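Local structure of toll-like receptor 13 (Mus musculus, 4Z0C) at residues K497-K502 with S526-N531; H490-L495 with I522-L527. The protein recognises bacterial 23S ribosomal RNA as an innate immune receptor and signals through MYD88 and TRAF6 to activate NF-kappa-B. One frame throughout, in Å; residues are numbered along the deposited sequence.

Contact 1. Residues K497-K502 with S526-N531; sequences KLLILK and SLKQLN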
loop_
_atom_site.group_PDB
_atom_site.type_symbol
_atom_site.label_atom_id
_atom_site.label_comp_id
_atom_site.label_asym_id
_atom_site.label_seq_id
_atom_site.Cartn_x
_atom_site.Cartn_y
_atom_site.Cartn_z
ATOM N N LYS A 497 7.492 26.463 11.995
ATOM C CA LYS A 497 6.391 27.199 11.417
ATOM C C LYS A 497 5.463 26.292 10.617
ATOM O O LYS A 497 4.499 26.767 10.005
ATOM C CB LYS A 497 6.920 28.321 10.534
ATOM C CG LYS A 497 7.423 29.544 11.288
ATOM C CD LYS A 497 7.922 30.613 10.306
ATOM C CE LYS A 497 8.370 31.884 11.019
ATOM N NZ LYS A 497 9.699 31.720 11.698
ATOM N N LEU A 498 5.769 24.998 10.592
ATOM C CA LEU A 498 4.949 24.025 9.856
ATOM C C LEU A 498 3.497 23.971 10.353
ATOM O O LEU A 498 3.248 23.889 11.568
ATOM C CB LEU A 498 5.562 22.628 9.935
ATOM C CG LEU A 498 4.985 21.649 8.910
ATOM C CD1 LEU A 498 5.437 22.009 7.492
ATOM C CD2 LEU A 498 5.352 20.220 9.234
ATOM N N LEU A 499 2.545 24.021 9.420
ATOM C CA LEU A 499 1.115 24.014 9.769
ATOM C C LEU A 499 0.458 22.666 9.530
ATOM O O LEU A 499 -0.439 22.262 10.266
ATOM C CB LEU A 499 0.353 25.064 8.964
ATOM C CG LEU A 499 0.718 26.509 9.294
ATOM C CD1 LEU A 499 -0.129 27.495 8.478
ATOM C CD2 LEU A 499 0.580 26.757 10.783
ATOM N N ILE A 500 0.891 21.996 8.472
ATOM C CA ILE A 500 0.260 20.768 8.013
ATOM C C ILE A 500 1.328 19.722 7.790
ATOM O O ILE A 500 2.303 19.971 7.084
ATOM C CB ILE A 500 -0.466 20.982 6.672
ATOM C CG1 ILE A 500 -1.552 22.050 6.806
ATOM C CG2 ILE A 500 -1.063 19.685 6.181
ATOM C CD1 ILE A 500 -2.154 22.472 5.450
ATOM N N LEU A 501 1.159 18.563 8.410
ATOM C CA LEU A 501 2.066 17.440 8.222
ATOM C C LEU A 501 1.274 16.175 7.906
ATOM O O LEU A 501 0.446 15.736 8.695
ATOM C CB LEU A 501 2.952 17.245 9.449
ATOM C CG LEU A 501 3.860 16.010 9.451
ATOM C CD1 LEU A 501 4.885 16.071 8.325
ATOM C CD2 LEU A 501 4.565 15.851 10.813
ATOM N N LYS A 502 1.538 15.597 6.740
ATOM C CA LYS A 502 0.782 14.452 6.252
ATOM C C LYS A 502 1.642 13.187 6.176
ATOM O O LYS A 502 2.542 13.091 5.354
ATOM C CB LYS A 502 0.228 14.774 4.879
ATOM C CG LYS A 502 -0.656 16.035 4.858
ATOM C CD LYS A 502 -1.205 16.270 3.485
ATOM C CE LYS A 502 -2.151 17.451 3.484
ATOM N NZ LYS A 502 -2.770 17.656 2.143
ATOM N N SER A 526 3.728 24.995 15.715
ATOM C CA SER A 526 2.624 25.691 15.022
ATOM C C SER A 526 1.710 24.706 14.321
ATOM O O SER A 526 0.829 25.104 13.557
ATOM C CB SER A 526 3.121 26.675 13.958
ATOM O OG SER A 526 4.293 27.362 14.351
ATOM N N LEU A 527 1.973 23.421 14.517
ATOM C CA LEU A 527 1.265 22.398 13.760
ATOM C C LEU A 527 -0.235 22.439 14.028
ATOM O O LEU A 527 -0.662 22.426 15.180
ATOM C CB LEU A 527 1.838 21.016 14.050
ATOM C CG LEU A 527 1.517 20.003 12.954
ATOM C CD1 LEU A 527 2.221 20.405 11.674
ATOM C CD2 LEU A 527 1.975 18.623 13.382
ATOM N N LYS A 528 -1.030 22.514 12.968
ATOM C CA LYS A 528 -2.482 22.540 13.117
ATOM C C LYS A 528 -3.155 21.251 12.639
ATOM O O LYS A 528 -4.207 20.870 13.159
ATOM C CB LYS A 528 -3.072 23.753 12.385
ATOM C CG LYS A 528 -2.345 25.051 12.721
ATOM C CD LYS A 528 -3.160 26.291 12.374
ATOM C CE LYS A 528 -2.966 27.361 13.442
ATOM N NZ LYS A 528 -3.098 26.771 14.817
ATOM N N GLN A 529 -2.570 20.600 11.629
ATOM C CA GLN A 529 -3.138 19.357 11.096
ATOM C C GLN A 529 -2.109 18.237 10.971
ATOM O O GLN A 529 -1.021 18.421 10.433
ATOM C CB GLN A 529 -3.814 19.591 9.750
ATOM C CG GLN A 529 -4.642 20.856 9.722
ATOM C CD GLN A 529 -5.536 20.968 8.488
ATOM O OE1 GLN A 529 -5.059 21.105 7.356
ATOM N NE2 GLN A 529 -6.846 20.918 8.713
ATOM N N LEU A 530 -2.467 17.078 11.508
ATOM C CA LEU A 530 -1.626 15.903 11.454
ATOM C C LEU A 530 -2.413 14.749 10.862
ATOM O O LEU A 530 -3.470 14.382 11.376
ATOM C CB LEU A 530 -1.163 15.544 12.870
ATOM C CG LEU A 530 -0.331 14.286 13.102
ATOM C CD1 LEU A 530 0.854 14.204 12.127
ATOM C CD2 LEU A 530 0.148 14.260 14.562
ATOM N N ASN A 531 -1.898 14.167 9.789
ATOM C CA ASN A 531 -2.529 12.984 9.211
ATOM C C ASN A 531 -1.691 11.718 9.464
ATOM O O ASN A 531 -0.561 11.630 9.012
ATOM C CB ASN A 531 -2.751 13.194 7.716
ATOM C CG ASN A 531 -3.472 12.038 7.052
ATOM O OD1 ASN A 531 -3.302 10.877 7.438
ATOM N ND2 ASN A 531 -4.264 12.347 6.016
HETATM O O HOH W 1 5.239 23.577 13.429
#
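Lys497 meets the second segment with its backbone: its CA lies 3.6 Å from OG of Ser526, whose hydroxyl is hydrogen-bonded to the carbonyl of Glu496. At Leu498 the carbonyl O receives a hydrogen bond from a water (2.7 Å), and the same water accepts one from Ser526 N, bridging the two segments just ahead of the paired strands. The Leu498 side chain runs alongside that of Leu527, CD2 to CD1 at 4.0 Å. Leu499 O is gripped twice: Lys528 N comes in on a lone pair in the carbonyl plane at 2.8 Å, and Gln529 N lies almost along the C=O axis at 3.0 Å. Beside this fork, CD2 of Leu499 rests on the aliphatic start of Lys528. Ile500 and Gln529 point the same way, the amide OE1 lying 3.7 Å from Ile500 CD1. Leu501 carries the regular ladder, its N donating to Gln529 O at 3.0 Å and nearly straight (172°), while its O accepts from Asn531 N. The strand backbone turns the Leu501 side chain to the other face, which sets CB against CD1 of Leu527; with CG anti to the backbone N (chi1 174°), the methyl groups reach on into the core, toward Leu524. Lys502 follows beside Asn531, and its side chain packs on a guanine base of the bound RNA. These are neighbouring parallel strands of leucine-rich repeats 20 and 21: Ile500, Lys502, Gln529 and Asn531 face the concave surface of the solenoid, Leu501 and Leu530 its core, with strand 476-478 flanking one side and strand 555-557 the other.

Contact 2. Residues H490-L495 with I522-L527; sequences HLFSGL and IKLKSL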
loop_
_atom_site.group_PDB
_atom_site.type_symbol
_atom_site.label_atom_id
_atom_site.label_comp_id
_atom_site.label_asym_id
_atom_site.label_seq_id
_atom_site.Cartn_x
_atom_site.Cartn_y
_atom_site.Cartn_z
ATOM N N HIS A 490 16.101 14.508 15.545
ATOM C CA HIS A 490 16.143 15.822 14.918
ATOM C C HIS A 490 15.600 15.763 13.499
ATOM O O HIS A 490 16.083 16.468 12.608
ATOM C CB HIS A 490 17.577 16.359 14.874
ATOM C CG HIS A 490 18.156 16.657 16.221
ATOM N ND1 HIS A 490 17.387 17.070 17.288
ATOM C CD2 HIS A 490 19.435 16.622 16.668
ATOM C CE1 HIS A 490 18.164 17.262 18.339
ATOM N NE2 HIS A 490 19.411 16.997 17.990
ATOM N N LEU A 491 14.609 14.907 13.287
ATOM C CA LEU A 491 14.020 14.758 11.968
ATOM C C LEU A 491 13.316 16.047 11.539
ATOM O O LEU A 491 13.544 16.565 10.450
ATOM C CB LEU A 491 13.036 13.586 11.969
ATOM C CG LEU A 491 12.229 13.377 10.687
ATOM C CD1 LEU A 491 13.150 13.301 9.484
ATOM C CD2 LEU A 491 11.351 12.129 10.801
ATOM N N PHE A 492 12.459 16.550 12.418
ATOM C CA PHE A 492 11.611 17.704 12.145
ATOM C C PHE A 492 12.162 18.989 12.750
ATOM O O PHE A 492 11.396 19.857 13.164
ATOM C CB PHE A 492 10.199 17.435 12.649
ATOM C CG PHE A 492 9.531 16.275 11.968
ATOM C CD1 PHE A 492 9.443 16.219 10.587
ATOM C CD2 PHE A 492 9.022 15.221 12.708
ATOM C CE1 PHE A 492 8.830 15.139 9.954
ATOM C CE2 PHE A 492 8.424 14.124 12.082
ATOM C CZ PHE A 492 8.305 14.088 10.718
ATOM N N SER A 493 13.486 19.126 12.745
ATOM C CA SER A 493 14.161 20.231 13.431
ATOM C C SER A 493 13.800 21.656 12.975
ATOM O O SER A 493 13.223 22.429 13.745
ATOM C CB SER A 493 15.679 20.046 13.307
ATOM O OG SER A 493 16.220 19.471 14.485
ATOM N N GLY A 494 14.137 22.013 11.743
ATOM C CA GLY A 494 13.888 23.363 11.252
ATOM C C GLY A 494 12.447 23.759 10.952
ATOM O O GLY A 494 12.206 24.784 10.300
ATOM N N LEU A 495 11.487 22.972 11.428
ATOM C CA LEU A 495 10.115 23.161 10.986
ATOM C C LEU A 495 9.176 23.820 11.997
ATOM O O LEU A 495 8.041 23.392 12.158
ATOM C CB LEU A 495 9.553 21.805 10.549
ATOM C CG LEU A 495 10.353 21.131 9.433
ATOM C CD1 LEU A 495 9.762 19.787 9.033
ATOM C CD2 LEU A 495 10.438 22.045 8.237
ATOM N N ILE A 522 7.714 16.953 18.747
ATOM C CA ILE A 522 7.985 17.868 19.850
ATOM C C ILE A 522 8.373 19.297 19.415
ATOM O O ILE A 522 8.082 20.259 20.120
ATOM C CB ILE A 522 9.048 17.262 20.818
ATOM C CG1 ILE A 522 9.058 18.009 22.148
ATOM C CG2 ILE A 522 10.427 17.260 20.188
ATOM C CD1 ILE A 522 7.733 18.004 22.821
ATOM N N LYS A 523 8.974 19.446 18.243
ATOM C CA LYS A 523 9.382 20.779 17.791
ATOM C C LYS A 523 8.359 21.485 16.887
ATOM O O LYS A 523 8.518 22.660 16.556
ATOM C CB LYS A 523 10.756 20.736 17.109
ATOM C CG LYS A 523 11.926 21.269 17.956
ATOM C CD LYS A 523 11.907 20.768 19.406
ATOM C CE LYS A 523 11.351 21.806 20.388
ATOM N NZ LYS A 523 12.231 22.998 20.540
ATOM N N LEU A 524 7.305 20.775 16.500
ATOM C CA LEU A 524 6.318 21.339 15.597
ATOM C C LEU A 524 5.294 22.195 16.347
ATOM O O LEU A 524 4.128 21.820 16.479
ATOM C CB LEU A 524 5.631 20.222 14.826
ATOM C CG LEU A 524 6.586 19.343 14.025
ATOM C CD1 LEU A 524 5.816 18.215 13.351
ATOM C CD2 LEU A 524 7.388 20.152 13.009
ATOM N N LYS A 525 5.724 23.368 16.795
ATOM C CA LYS A 525 4.921 24.180 17.702
ATOM C C LYS A 525 3.764 24.928 17.049
ATOM O O LYS A 525 2.899 25.439 17.765
ATOM C CB LYS A 525 5.813 25.148 18.484
ATOM C CG LYS A 525 7.007 25.653 17.705
ATOM C CD LYS A 525 7.986 26.415 18.595
ATOM C CE LYS A 525 7.408 27.723 19.099
ATOM N NZ LYS A 525 8.164 28.233 20.277
ATOM N N SER A 526 3.728 24.995 15.715
ATOM C CA SER A 526 2.624 25.691 15.022
ATOM C C SER A 526 1.710 24.706 14.321
ATOM O O SER A 526 0.829 25.104 13.557
ATOM C CB SER A 526 3.121 26.675 13.958
ATOM O OG SER A 526 4.293 27.362 14.351
ATOM N N LEU A 527 1.973 23.421 14.517
ATOM C CA LEU A 527 1.265 22.398 13.760
ATOM C C LEU A 527 -0.235 22.439 14.028
ATOM O O LEU A 527 -0.662 22.426 15.180
ATOM C CB LEU A 527 1.838 21.016 14.050
ATOM C CG LEU A 527 1.517 20.003 12.954
ATOM C CD1 LEU A 527 2.221 20.405 11.674
ATOM C CD2 LEU A 527 1.975 18.623 13.382
HETATM O O HOH W 1 5.239 23.577 13.429
#
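One methyl group, CD2 of Leu524, is the hub where the two loops meet. It lies 3.7 Å from CB of Leu495 and 3.9 Å from CB of Phe492, so it is pressed against the roots of both side chains, and it also approaches the carbonyl O of Leu495 at 3.4 Å. The other methyl, CD1, comes obliquely to the ring of Phe492. Further out, CB of Lys523 sits 4.1 Å from Phe492 O before its bent chain leads the ammonium group away from the contact. Leu524 reaches the hub because its CG is anti to its own carbonyl carbon (chi1 -58°), and its backbone is the centre of an inverse gamma turn closed by a weak bond from Lys525 N to Lys523 O. On the other side, overlapping type I turns, His490 to Ser493 and Phe492 to Leu495, bring Phe492 and Leu495 together. CG of Leu491 stands 3.8 Å above the centre of the Phe492 ring, and Leu501 of strand 500-502 touches both that ring and Leu524. Leu495 and Leu524 hold equivalent places one repeat apart, three residues before Leu498 and Leu527, while Phe492 stands three residues before Leu495, where leucine-rich repeats commonly carry a phenylalanine in the hydrophobic core. The one polar tie is indirect: a water donates to Leu495 O at 3.1 Å and accepts from Ser526 N. The chemistry is therefore chiefly apolar, with direct cohesion coming from buried aliphatic and aromatic groups, while the water gives the Leu495 carbonyl a partner and spans the gap between the two backbones.

Contacts 1 and 2 have centres about 9 Å apart and span leucine-rich repeats 19 to 21 of the same ectodomain solenoid. Along the chain, 490-495 runs directly toward 497-502, and 522-527 overlaps 526-531 at Ser526 and Leu527, so each loop of contact 2 feeds a strand of contact 1. Their side chains merge inside the coil, where Leu501 CD2 lies 3.7 Å from Leu524 CD1, and the shared water donates to carbonyls in both contacts. Backbone pairing thus joins these repeats at the concave, RNA-facing side, while core packing carries the joint outward, away from that side. The nucleic acid is about 4 Å from contact 1 but about 13 Å from contact 2, nearest atoms compared.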